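Local atomic coordinates of lantibiotic dehydratase (Microbispora corallina, PDB entry 5EHK), a protein that probably dehydrates serine and threonine residues of the NAI-107 precursor peptide in a reaction that depends on glutamyl-tRNA, preparing the lantibiotic for ring formation. Residues Gly440-Pro445 / Ser640-Ala645; Ile573-Arg578 / Gln644-Ala649. All blocks are in the same frame, centred on the assembly; numbering follows the deposited sequence.

Interaction 1. Residues Gly440-Pro445 / Ser640-Ala645; sequences GYKWPP and SAFAQA
The irregular segment Gly440-Pro445 of this lantibiotic dehydratase lies against helix 641-644, a single turn, and meets it mostly at carbonyl oxygens. Just before the helix, Ser640 is the N-cap, its OG accepting from Ala643 N. Gly440 opens the contact at the surface: its positive phi (102°) suits glycine, and its carbonyl O lies near CE1 of Phe642. Tyr441 turns its CB away from the helix, and its ring packs instead on helix 647-656, where OH bonds to Glu654. Lys442 comes next and uses both backbone and side chain. Its N donates to a water at 3.0 Å, and the same water donates to Phe642 O at 2.9 Å, bridging loop and helix. The aliphatic part of the lysine runs alongside, with CD 3.5 Å from Phe642 O. The chain then bends at chi3 (108°) and brings NZ obliquely to the Phe642 ring, 4.3 Å from CZ; no bond is formed there. Phe642 O thus meets the lysine both through the water and at its methylenes. At Trp443, CG stands anti to the carbonyl carbon (chi1 -54°), turning the pyrrole edge of the indole to the helix end. CD1 and CB border Ala645 O. The carbonyl of Ala643 faces the indole edge near the ring plane, where Trp443 NE1 makes a weak, bent hydrogen bond to Ala643 O of 3.4 Å. A cis peptide bond then leads into Pro444, which packs on Arg829 of the second subunit and whose O accepts a hydrogen bond from Asn647 ND2.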
ATOM      1  N   GLY A 440      12.943  -6.203  -1.335  1.00  6.49           N
ATOM      2  CA  GLY A 440      12.812  -7.441  -2.060  1.00  7.04           C
ATOM      3  C   GLY A 440      14.113  -8.166  -2.260  1.00  9.50           C
ATOM      4  O   GLY A 440      14.104  -9.329  -2.625  1.00 13.97           O
ATOM      5  N   TYR A 441      15.238  -7.501  -2.044  1.00  9.05           N
ATOM      6  CA  TYR A 441      16.506  -8.180  -2.251  1.00 10.99           C
ATOM      7  C   TYR A 441      16.660  -9.319  -1.241  1.00 14.73           C
ATOM      8  O   TYR A 441      16.380  -9.156  -0.058  1.00 19.22           O
ATOM      9  CB  TYR A 441      17.678  -7.200  -2.187  1.00 13.47           C
ATOM     10  CG  TYR A 441      17.980  -6.456  -3.492  1.00 13.44           C
ATOM     11  CD1 TYR A 441      19.280  -6.355  -3.963  1.00 11.19           C
ATOM     12  CD2 TYR A 441      16.968  -5.837  -4.234  1.00 10.95           C
ATOM     13  CE1 TYR A 441      19.574  -5.680  -5.128  1.00  8.27           C
ATOM     14  CE2 TYR A 441      17.260  -5.152  -5.405  1.00  8.14           C
ATOM     15  CZ  TYR A 441      18.575  -5.089  -5.840  1.00  8.05           C
ATOM     16  OH  TYR A 441      18.912  -4.418  -6.977  1.00  7.00           O
ATOM     17  N   LYS A 442      17.062 -10.488  -1.718  1.00 14.63           N
ATOM     18  CA  LYS A 442      17.017 -11.692  -0.915  1.00 13.79           C
ATOM     19  C   LYS A 442      18.324 -11.973  -0.145  1.00 22.26           C
ATOM     20  O   LYS A 442      18.311 -12.729   0.837  1.00 25.46           O
ATOM     21  CB  LYS A 442      16.598 -12.898  -1.789  1.00 13.63           C
ATOM     22  CG  LYS A 442      15.135 -12.809  -2.363  1.00 15.60           C
ATOM     23  CD  LYS A 442      14.780 -13.923  -3.396  1.00 13.12           C
ATOM     24  CE  LYS A 442      13.799 -14.996  -2.893  1.00 21.97           C
ATOM     25  NZ  LYS A 442      12.345 -14.594  -2.944  1.00 20.02           N
ATOM     26  N   TRP A 443      19.441 -11.360  -0.548  1.00 18.67           N
ATOM     27  CA  TRP A 443      20.755 -11.837  -0.067  1.00 23.65           C
ATOM     28  C   TRP A 443      21.767 -10.766   0.337  1.00 20.72           C
ATOM     29  O   TRP A 443      22.615 -10.381  -0.468  1.00 16.83           O
ATOM     30  CB  TRP A 443      21.390 -12.788  -1.108  1.00 21.02           C
ATOM     31  CG  TRP A 443      20.462 -13.925  -1.465  1.00 29.73           C
ATOM     32  CD1 TRP A 443      19.688 -14.051  -2.609  1.00 29.79           C
ATOM     33  CD2 TRP A 443      20.156 -15.069  -0.654  1.00 29.69           C
ATOM     34  NE1 TRP A 443      18.945 -15.216  -2.549  1.00 27.27           N
ATOM     35  CE2 TRP A 443      19.217 -15.854  -1.364  1.00 32.06           C
ATOM     36  CE3 TRP A 443      20.595 -15.513   0.595  1.00 31.03           C
ATOM     37  CZ2 TRP A 443      18.717 -17.047  -0.855  1.00 30.44           C
ATOM     38  CZ3 TRP A 443      20.101 -16.700   1.088  1.00 29.42           C
ATOM     39  CH2 TRP A 443      19.171 -17.449   0.368  1.00 32.45           C
ATOM     40  N   PRO A 444      21.707 -10.304   1.596  1.00 22.30           N
ATOM     41  CA  PRO A 444      20.766 -10.636   2.681  1.00 22.46           C
ATOM     42  C   PRO A 444      19.413  -9.993   2.510  1.00 17.75           C
ATOM     43  O   PRO A 444      19.287  -9.007   1.795  1.00 15.99           O
ATOM     44  CB  PRO A 444      21.421 -10.017   3.919  1.00 21.00           C
ATOM     45  CG  PRO A 444      22.247  -8.899   3.385  1.00 24.31           C
ATOM     46  CD  PRO A 444      22.777  -9.405   2.065  1.00 22.44           C
ATOM     47  N   PRO A 445      18.393 -10.559   3.151  1.00 19.67           N
ATOM     48  CA  PRO A 445      17.072  -9.967   2.952  1.00 17.33           C
ATOM     49  C   PRO A 445      16.986  -8.524   3.440  1.00 15.28           C
ATOM     50  O   PRO A 445      17.436  -8.155   4.512  1.00 20.26           O
ATOM     51  CB  PRO A 445      16.113 -10.920   3.692  1.00 14.60           C
ATOM     52  CG  PRO A 445      16.929 -11.947   4.312  1.00 12.20           C
ATOM     53  CD  PRO A 445      18.338 -11.860   3.832  1.00 21.15           C
ATOM     54  N   SER A 640      19.208 -15.958 -12.698  1.00  9.26           N
ATOM     55  CA  SER A 640      18.319 -14.945 -12.154  1.00 10.10           C
ATOM     56  C   SER A 640      18.959 -14.152 -11.023  1.00 15.71           C
ATOM     57  O   SER A 640      19.113 -14.680  -9.916  1.00 15.84           O
ATOM     58  CB  SER A 640      17.080 -15.624 -11.586  1.00 10.17           C
ATOM     59  OG  SER A 640      16.271 -14.683 -10.902  1.00 16.00           O
ATOM     60  N   ALA A 641      19.294 -12.886 -11.264  1.00 13.58           N
ATOM     61  CA  ALA A 641      19.882 -12.071 -10.198  1.00 13.95           C
ATOM     62  C   ALA A 641      18.946 -11.971  -8.970  1.00 17.12           C
ATOM     63  O   ALA A 641      19.398 -12.009  -7.821  1.00 12.27           O
ATOM     64  CB  ALA A 641      20.263 -10.690 -10.713  1.00 11.92           C
ATOM     65  N   PHE A 642      17.645 -11.873  -9.240  1.00 14.82           N
ATOM     66  CA  PHE A 642      16.620 -11.766  -8.211  1.00 13.23           C
ATOM     67  C   PHE A 642      16.699 -12.929  -7.226  1.00 13.34           C
ATOM     68  O   PHE A 642      16.739 -12.743  -6.008  1.00 13.40           O
ATOM     69  CB  PHE A 642      15.252 -11.692  -8.894  1.00 12.69           C
ATOM     70  CG  PHE A 642      14.078 -11.759  -7.965  1.00 15.29           C
ATOM     71  CD1 PHE A 642      13.683 -10.635  -7.232  1.00 13.82           C
ATOM     72  CD2 PHE A 642      13.335 -12.938  -7.849  1.00 13.63           C
ATOM     73  CE1 PHE A 642      12.572 -10.686  -6.385  1.00 10.02           C
ATOM     74  CE2 PHE A 642      12.217 -13.002  -7.003  1.00 14.09           C
ATOM     75  CZ  PHE A 642      11.838 -11.870  -6.273  1.00 13.59           C
ATOM     76  N   ALA A 643      16.760 -14.133  -7.760  1.00 12.70           N
ATOM     77  CA  ALA A 643      16.694 -15.314  -6.926  1.00 12.49           C
ATOM     78  C   ALA A 643      18.039 -15.845  -6.498  1.00 10.26           C
ATOM     79  O   ALA A 643      18.122 -16.563  -5.531  1.00 14.54           O
ATOM     80  CB  ALA A 643      15.898 -16.413  -7.633  1.00 14.40           C
ATOM     81  N   GLN A 644      19.092 -15.529  -7.232  1.00 12.80           N
ATOM     82  CA  GLN A 644      20.333 -16.259  -7.065  1.00 10.65           C
ATOM     83  C   GLN A 644      21.533 -15.402  -6.757  1.00 13.11           C
ATOM     84  O   GLN A 644      22.620 -15.954  -6.593  1.00 11.72           O
ATOM     85  CB  GLN A 644      20.679 -17.046  -8.320  1.00 13.50           C
ATOM     86  CG  GLN A 644      19.608 -17.953  -8.800  1.00 17.03           C
ATOM     87  CD  GLN A 644      19.296 -19.044  -7.805  1.00 25.10           C
ATOM     88  OE1 GLN A 644      20.170 -19.493  -7.041  1.00 23.92           O
ATOM     89  NE2 GLN A 644      18.035 -19.482  -7.803  1.00 17.23           N
ATOM     90  N   ALA A 645      21.394 -14.073  -6.786  1.00 12.83           N
ATOM     91  CA  ALA A 645      22.598 -13.223  -6.677  1.00 11.82           C
ATOM     92  C   ALA A 645      22.795 -12.499  -5.363  1.00 12.02           C
ATOM     93  O   ALA A 645      21.853 -11.916  -4.818  1.00 14.34           O
ATOM     94  CB  ALA A 645      22.670 -12.228  -7.819  1.00 11.47           C
TER
HETATM   95  O   HOH W   1      17.487 -10.321  -4.675  1.00 15.04           O

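Interaction 2. Residues Ile573-Arg578 / Gln644-Ala649; sequences IPRSGR and QAPNPA
Gln644 OE1 is the best-held polar atom here, gripped by two donors from a single residue, Ser576, at the N-cap of helix 577-580. The backbone supplies the better bond: Ser576 N lies 3.1 Å from Gln644 OE1 and almost on the C=O axis, the angle at the oxygen being 167°. The hydroxyl adds a weak one, Ser576 OG to Gln644 OE1 at 3.4 Å, while the same OG also caps its own helix through a weak bond from Ala579 N. The glutamine amide therefore reaches across to the start of helix 577-580: CG stands anti to the carbonyl carbon, and a bend at chi2 (-63°) carries the amide to Ser576, in the loop that leaves strand 566-572. One residue earlier, the main chains meet directly. Arg575 N gives a weak hydrogen bond of 3.0 Å to Gln644 O, with the N-H turned well off the line to the acceptor (132°). Pro574 CA approaches the same carbonyl as a CA-H...O contact with Gln644 O, 3.3 Å long, so this oxygen also has two neighbours from the loop. Beside it, CB of Pro574 rests against CB of Gln644. Farther along, Pro646 offers only its ring carbons to this contact: CD lies 3.7 Å from Ile573 O, and the side chain of Arg575 crosses the ring obliquely. That arginine starts with CG anti to its backbone N and bends at chi2 and chi3, curling back on its own segment. Its guanidinium, which also forms a cation-pi pair with Trp443, has Ile573 O at its edge and in its plane, too far for a hydrogen bond, and NH1 lies 4.1 Å from Pro646 CD.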
ATOM      1  N   ILE A 573      28.824 -15.858  -7.706  1.00 16.32           N
ATOM      2  CA  ILE A 573      28.488 -17.232  -7.380  1.00 17.47           C
ATOM      3  C   ILE A 573      26.997 -17.360  -7.079  1.00 16.40           C
ATOM      4  O   ILE A 573      26.467 -16.667  -6.225  1.00 17.17           O
ATOM      5  CB  ILE A 573      29.342 -17.787  -6.218  1.00 22.55           C
ATOM      6  CG1 ILE A 573      29.047 -19.278  -6.034  1.00 26.72           C
ATOM      7  CG2 ILE A 573      29.092 -17.008  -4.936  1.00 18.69           C
ATOM      8  CD1 ILE A 573      29.442 -20.130  -7.233  1.00 20.10           C
ATOM      9  N   PRO A 574      26.295 -18.212  -7.826  1.00 20.23           N
ATOM     10  CA  PRO A 574      24.857 -18.264  -7.531  1.00 20.10           C
ATOM     11  C   PRO A 574      24.567 -18.995  -6.221  1.00 21.07           C
ATOM     12  O   PRO A 574      25.399 -19.773  -5.761  1.00 23.11           O
ATOM     13  CB  PRO A 574      24.284 -19.024  -8.735  1.00 19.56           C
ATOM     14  CG  PRO A 574      25.322 -18.856  -9.841  1.00 13.10           C
ATOM     15  CD  PRO A 574      26.634 -18.846  -9.117  1.00 18.11           C
ATOM     16  N   ARG A 575      23.397 -18.742  -5.638  1.00 22.93           N
ATOM     17  CA  ARG A 575      23.049 -19.239  -4.306  1.00 20.36           C
ATOM     18  C   ARG A 575      22.746 -20.732  -4.344  1.00 28.00           C
ATOM     19  O   ARG A 575      23.012 -21.448  -3.386  1.00 32.90           O
ATOM     20  CB  ARG A 575      21.860 -18.461  -3.736  1.00 25.93           C
ATOM     21  CG  ARG A 575      21.676 -18.553  -2.220  1.00 31.84           C
ATOM     22  CD  ARG A 575      22.991 -18.310  -1.459  1.00 39.97           C
ATOM     23  NE  ARG A 575      23.192 -16.913  -1.071  1.00 47.66           N
ATOM     24  CZ  ARG A 575      23.979 -16.035  -1.704  1.00 40.83           C
ATOM     25  NH1 ARG A 575      24.681 -16.374  -2.794  1.00 25.20           N
ATOM     26  NH2 ARG A 575      24.051 -14.798  -1.234  1.00 34.18           N
ATOM     27  N   SER A 576      22.189 -21.197  -5.454  1.00 30.40           N
ATOM     28  CA  SER A 576      21.891 -22.613  -5.622  1.00 24.40           C
ATOM     29  C   SER A 576      22.829 -23.286  -6.634  1.00 26.78           C
ATOM     30  O   SER A 576      23.297 -22.654  -7.595  1.00 25.16           O
ATOM     31  CB  SER A 576      20.431 -22.809  -6.032  1.00 27.58           C
ATOM     32  OG  SER A 576      20.277 -22.831  -7.435  1.00 26.33           O
ATOM     33  N   GLY A 577      23.103 -24.567  -6.398  1.00 27.40           N
ATOM     34  CA  GLY A 577      24.000 -25.356  -7.228  1.00 25.30           C
ATOM     35  C   GLY A 577      23.442 -25.624  -8.618  1.00 25.37           C
ATOM     36  O   GLY A 577      24.190 -25.943  -9.548  1.00 24.24           O
ATOM     37  N   ARG A 578      22.121 -25.536  -8.762  1.00 26.64           N
ATOM     38  CA  ARG A 578      21.510 -25.660 -10.081  1.00 28.78           C
ATOM     39  C   ARG A 578      21.908 -24.478 -10.974  1.00 26.04           C
ATOM     40  O   ARG A 578      22.379 -24.657 -12.093  1.00 25.87           O
ATOM     41  CB  ARG A 578      19.987 -25.667  -9.965  1.00 34.41           C
ATOM     42  CG  ARG A 578      19.276 -25.865 -11.300  1.00 44.05           C
ATOM     43  CD  ARG A 578      18.056 -26.769 -11.150  1.00 63.24           C
ATOM     44  NE  ARG A 578      17.024 -26.162 -10.300  1.00 74.10           N
ATOM     45  CZ  ARG A 578      16.132 -26.841  -9.577  1.00 75.65           C
ATOM     46  NH1 ARG A 578      16.149 -28.172  -9.566  1.00 73.33           N
ATOM     47  NH2 ARG A 578      15.228 -26.186  -8.851  1.00 61.04           N
ATOM     48  N   GLN A 644      19.092 -15.529  -7.232  1.00 12.80           N
ATOM     49  CA  GLN A 644      20.333 -16.259  -7.065  1.00 10.65           C
ATOM     50  C   GLN A 644      21.533 -15.402  -6.757  1.00 13.11           C
ATOM     51  O   GLN A 644      22.620 -15.954  -6.593  1.00 11.72           O
ATOM     52  CB  GLN A 644      20.679 -17.046  -8.320  1.00 13.50           C
ATOM     53  CG  GLN A 644      19.608 -17.953  -8.800  1.00 17.03           C
ATOM     54  CD  GLN A 644      19.296 -19.044  -7.805  1.00 25.10           C
ATOM     55  OE1 GLN A 644      20.170 -19.493  -7.041  1.00 23.92           O
ATOM     56  NE2 GLN A 644      18.035 -19.482  -7.803  1.00 17.23           N
ATOM     57  N   ALA A 645      21.394 -14.073  -6.786  1.00 12.83           N
ATOM     58  CA  ALA A 645      22.598 -13.223  -6.677  1.00 11.82           C
ATOM     59  C   ALA A 645      22.795 -12.499  -5.363  1.00 12.02           C
ATOM     60  O   ALA A 645      21.853 -11.916  -4.818  1.00 14.34           O
ATOM     61  CB  ALA A 645      22.670 -12.228  -7.819  1.00 11.47           C
ATOM     62  N   PRO A 646      24.042 -12.495  -4.874  1.00 15.10           N
ATOM     63  CA  PRO A 646      24.388 -11.614  -3.753  1.00 12.00           C
ATOM     64  C   PRO A 646      23.989 -10.180  -4.085  1.00 12.96           C
ATOM     65  O   PRO A 646      24.100  -9.783  -5.262  1.00 12.04           O
ATOM     66  CB  PRO A 646      25.929 -11.768  -3.635  1.00  9.57           C
ATOM     67  CG  PRO A 646      26.376 -12.418  -4.897  1.00 11.01           C
ATOM     68  CD  PRO A 646      25.204 -13.262  -5.362  1.00 12.48           C
ATOM     69  N   ASN A 647      23.506  -9.430  -3.089  1.00 11.68           N
ATOM     70  CA  ASN A 647      22.978  -8.083  -3.336  1.00 12.19           C
ATOM     71  C   ASN A 647      23.817  -7.130  -4.200  1.00 11.56           C
ATOM     72  O   ASN A 647      23.283  -6.507  -5.121  1.00 12.40           O
ATOM     73  CB  ASN A 647      22.544  -7.390  -2.037  1.00 12.91           C
ATOM     74  CG  ASN A 647      21.335  -8.040  -1.408  1.00 15.78           C
ATOM     75  OD1 ASN A 647      20.634  -8.832  -2.048  1.00 15.90           O
ATOM     76  ND2 ASN A 647      21.079  -7.715  -0.141  1.00 17.68           N
ATOM     77  N   PRO A 648      25.121  -7.022  -3.933  1.00  8.76           N
ATOM     78  CA  PRO A 648      25.846  -6.057  -4.762  1.00  9.70           C
ATOM     79  C   PRO A 648      25.825  -6.440  -6.235  1.00  8.66           C
ATOM     80  O   PRO A 648      25.698  -5.568  -7.105  1.00  7.89           O
ATOM     81  CB  PRO A 648      27.278  -6.127  -4.212  1.00 10.01           C
ATOM     82  CG  PRO A 648      27.113  -6.632  -2.815  1.00 13.83           C
ATOM     83  CD  PRO A 648      25.955  -7.575  -2.856  1.00 10.75           C
ATOM     84  N   ALA A 649      25.934  -7.737  -6.493  1.00  7.57           N
ATOM     85  CA  ALA A 649      25.886  -8.266  -7.841  1.00  8.34           C
ATOM     86  C   ALA A 649      24.559  -7.899  -8.462  1.00  8.64           C
ATOM     87  O   ALA A 649      24.504  -7.425  -9.598  1.00  7.13           O
ATOM     88  CB  ALA A 649      26.055  -9.788  -7.826  1.00 12.06           C
TER

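Both interactions lie at the surface and share Gln644 and Ala645, the end of helix 641-644 and the turn into helix 647-656. Each has one buried residue of six, but three are exposed in interaction 1 and none in interaction 2. Interaction 1 sets an irregular loop beside the first helix through a water and a weak indole bond; interaction 2 ties that helix's last residue to the segment following strand 566-572 by three direct bonds, two of them weak. The two also meet. Asn647, opening the second helix, probably bonds through N to Trp443 O, while Arg575 NH2 packs 3.3 Å from Trp443 CB, joining all three chain segments.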